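HTH-type transcriptional regulator LysG (Mycobacterium tuberculosis, PDB 3ISP) probably activates expression of the exporter LysE and represses its own gene, as a homodimeric DNA-binding transcription factor of the LysR family. Local coordinates at residues Leu160-Tyr165 / His261-Leu266. Residues are numbered along the deposited sequence; the frame is centred on the assembly and turned at random.
Sequences LGEMRY and HLDVPL
Met163 and Val264 form an antiparallel hydrogen-bonded pair between strands 160-165 and 262-266, Met163 N reaching Val264 O at 2.9 Å and Val264 N returning to Met163 O. Tyr165 and Leu262 make a second such pair, with Tyr165 N 2.7 Å from Leu262 O; the N-to-C directions of the two short strands lie 152° apart. Arg164-Asp263, between these pairs, and Glu162-Pro265, beyond them, are non-hydrogen-bonded pairs.

Arg164 leaves its strand with CG anti to the backbone N (chi1 178°) and bends at chi3, which brings its guanidinium flat onto one face of the His261 imidazole, centres 3.8 Å apart and planes at 13°. The guanidinium edge is turned to Asp263 in a salt bridge: Arg164 NE donates to Asp263 OD1 at 2.9 Å, on the syn side, while the NH2 bonds to the carboxylate are weak. Glu162 lies alongside Pro265, its OE1 near Asp263 CB.

On the other face of the sheet, Val264 CG2 meets the Tyr165 ring obliquely at CD2, and Tyr165 OH is hydrogen-bonded to Asp104 OD2. Leu262 packs against Met204 of helix 201-210.

The segments belong to the long neighbouring strands 155-169 and 255-271, which pass between the two lobes of the periplasmic-binding-protein-like regulatory domain. Asp263 probably offsets the charge of Arg164 while His261 covers one guanidinium face; Glu162 OE1, 4.2 Å from the like-charged Asp263 OD1, would add to the negative potential around this ion pair, opposite a largely apolar face.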
loop_
_atom_site.group_PDB
_atom_site.type_symbol
_atom_site.label_atom_id
_atom_site.label_comp_id
_atom_site.label_asym_id
_atom_site.label_seq_id
_atom_site.Cartn_x
_atom_site.Cartn_y
_atom_site.Cartn_z
ATOM N N LEU A 160 2.901 -12.051 -28.860
ATOM C CA LEU A 160 3.207 -11.033 -29.851
ATOM C C LEU A 160 4.622 -11.207 -30.379
ATOM O O LEU A 160 4.939 -10.733 -31.468
ATOM C CB LEU A 160 3.058 -9.656 -29.225
ATOM C CG LEU A 160 1.629 -9.204 -28.947
ATOM C CD1 LEU A 160 1.678 -7.997 -28.034
ATOM C CD2 LEU A 160 0.919 -8.863 -30.234
ATOM N N GLY A 161 5.446 -11.918 -29.605
ATOM C CA GLY A 161 6.875 -12.025 -29.838
ATOM C C GLY A 161 7.654 -11.599 -28.603
ATOM O O GLY A 161 7.091 -11.387 -27.543
ATOM N N GLU A 162 8.964 -11.469 -28.726
ATOM C CA GLU A 162 9.761 -10.933 -27.623
ATOM C C GLU A 162 10.470 -9.636 -28.015
ATOM O O GLU A 162 10.850 -9.450 -29.179
ATOM C CB GLU A 162 10.768 -11.971 -27.140
ATOM C CG GLU A 162 10.134 -13.282 -26.762
ATOM C CD GLU A 162 11.158 -14.313 -26.339
ATOM O OE1 GLU A 162 12.369 -14.097 -26.613
ATOM O OE2 GLU A 162 10.742 -15.338 -25.741
ATOM N N MET A 163 10.610 -8.738 -27.041
ATOM C CA MET A 163 11.341 -7.474 -27.222
ATOM C C MET A 163 12.745 -7.674 -26.663
ATOM O O MET A 163 12.899 -8.208 -25.568
ATOM C CB MET A 163 10.609 -6.324 -26.497
ATOM C CG MET A 163 11.361 -4.991 -26.413
ATOM S SD MET A 163 10.314 -3.582 -25.960
ATOM C CE MET A 163 9.389 -4.318 -24.637
ATOM N N ARG A 164 13.772 -7.298 -27.413
ATOM C CA ARG A 164 15.129 -7.429 -26.885
ATOM C C ARG A 164 15.627 -6.152 -26.208
ATOM O O ARG A 164 15.422 -5.047 -26.716
ATOM C CB ARG A 164 16.125 -7.856 -27.960
ATOM C CG ARG A 164 17.537 -7.939 -27.422
ATOM C CD ARG A 164 18.414 -8.849 -28.252
ATOM N NE ARG A 164 17.864 -10.190 -28.347
ATOM C CZ ARG A 164 18.107 -11.024 -29.349
ATOM N NH1 ARG A 164 18.890 -10.650 -30.344
ATOM N NH2 ARG A 164 17.553 -12.226 -29.360
ATOM N N TYR A 165 16.288 -6.316 -25.067
ATOM C CA TYR A 165 16.837 -5.191 -24.314
ATOM C C TYR A 165 18.366 -5.233 -24.247
ATOM O O TYR A 165 18.937 -6.192 -23.723
ATOM C CB TYR A 165 16.271 -5.185 -22.894
ATOM C CG TYR A 165 14.851 -4.693 -22.798
ATOM C CD1 TYR A 165 14.580 -3.355 -22.581
ATOM C CD2 TYR A 165 13.781 -5.571 -22.908
ATOM C CE1 TYR A 165 13.292 -2.898 -22.487
ATOM C CE2 TYR A 165 12.484 -5.119 -22.820
ATOM C CZ TYR A 165 12.244 -3.781 -22.612
ATOM O OH TYR A 165 10.952 -3.313 -22.527
ATOM N N HIS A 261 22.220 -9.773 -23.365
ATOM C CA HIS A 261 20.953 -9.077 -23.571
ATOM C C HIS A 261 19.777 -9.738 -22.829
ATOM O O HIS A 261 19.934 -10.780 -22.184
ATOM C CB HIS A 261 20.636 -8.938 -25.064
ATOM C CG HIS A 261 20.587 -10.243 -25.803
ATOM N ND1 HIS A 261 19.671 -11.229 -25.514
ATOM C CD2 HIS A 261 21.329 -10.708 -26.834
ATOM C CE1 HIS A 261 19.859 -12.254 -26.326
ATOM N NE2 HIS A 261 20.856 -11.960 -27.139
ATOM N N LEU A 262 18.606 -9.117 -22.907
ATOM C CA LEU A 262 17.412 -9.698 -22.313
ATOM C C LEU A 262 16.307 -9.788 -23.334
ATOM O O LEU A 262 15.988 -8.803 -24.004
ATOM C CB LEU A 262 16.910 -8.877 -21.123
ATOM C CG LEU A 262 17.423 -9.254 -19.742
ATOM C CD1 LEU A 262 16.414 -8.810 -18.711
ATOM C CD2 LEU A 262 17.649 -10.744 -19.646
ATOM N N ASP A 263 15.723 -10.973 -23.458
ATOM C CA ASP A 263 14.513 -11.119 -24.243
ATOM C C ASP A 263 13.339 -11.173 -23.285
ATOM O O ASP A 263 13.344 -11.925 -22.301
ATOM C CB ASP A 263 14.565 -12.359 -25.132
ATOM C CG ASP A 263 15.629 -12.262 -26.206
ATOM O OD1 ASP A 263 15.544 -11.354 -27.059
ATOM O OD2 ASP A 263 16.549 -13.107 -26.209
ATOM N N VAL A 264 12.346 -10.340 -23.561
ATOM C CA VAL A 264 11.152 -10.283 -22.738
ATOM C C VAL A 264 9.967 -10.592 -23.623
ATOM O O VAL A 264 9.664 -9.837 -24.536
ATOM C CB VAL A 264 10.982 -8.889 -22.100
ATOM C CG1 VAL A 264 10.080 -8.958 -20.876
ATOM C CG2 VAL A 264 12.335 -8.330 -21.715
ATOM N N PRO A 265 9.315 -11.732 -23.384
ATOM C CA PRO A 265 8.093 -12.050 -24.123
ATOM C C PRO A 265 7.030 -10.997 -23.861
ATOM O O PRO A 265 6.792 -10.641 -22.705
ATOM C CB PRO A 265 7.649 -13.375 -23.501
ATOM C CG PRO A 265 8.864 -13.963 -22.928
ATOM C CD PRO A 265 9.705 -12.815 -22.466
ATOM N N LEU A 266 6.416 -10.493 -24.923
ATOM C CA LEU A 266 5.208 -9.694 -24.803
ATOM C C LEU A 266 3.968 -10.528 -25.158
ATOM O O LEU A 266 4.073 -11.563 -25.833
ATOM C CB LEU A 266 5.290 -8.484 -25.710
ATOM C CG LEU A 266 6.356 -7.456 -25.331
ATOM C CD1 LEU A 266 6.391 -6.354 -26.367
ATOM C CD2 LEU A 266 6.095 -6.891 -23.955
#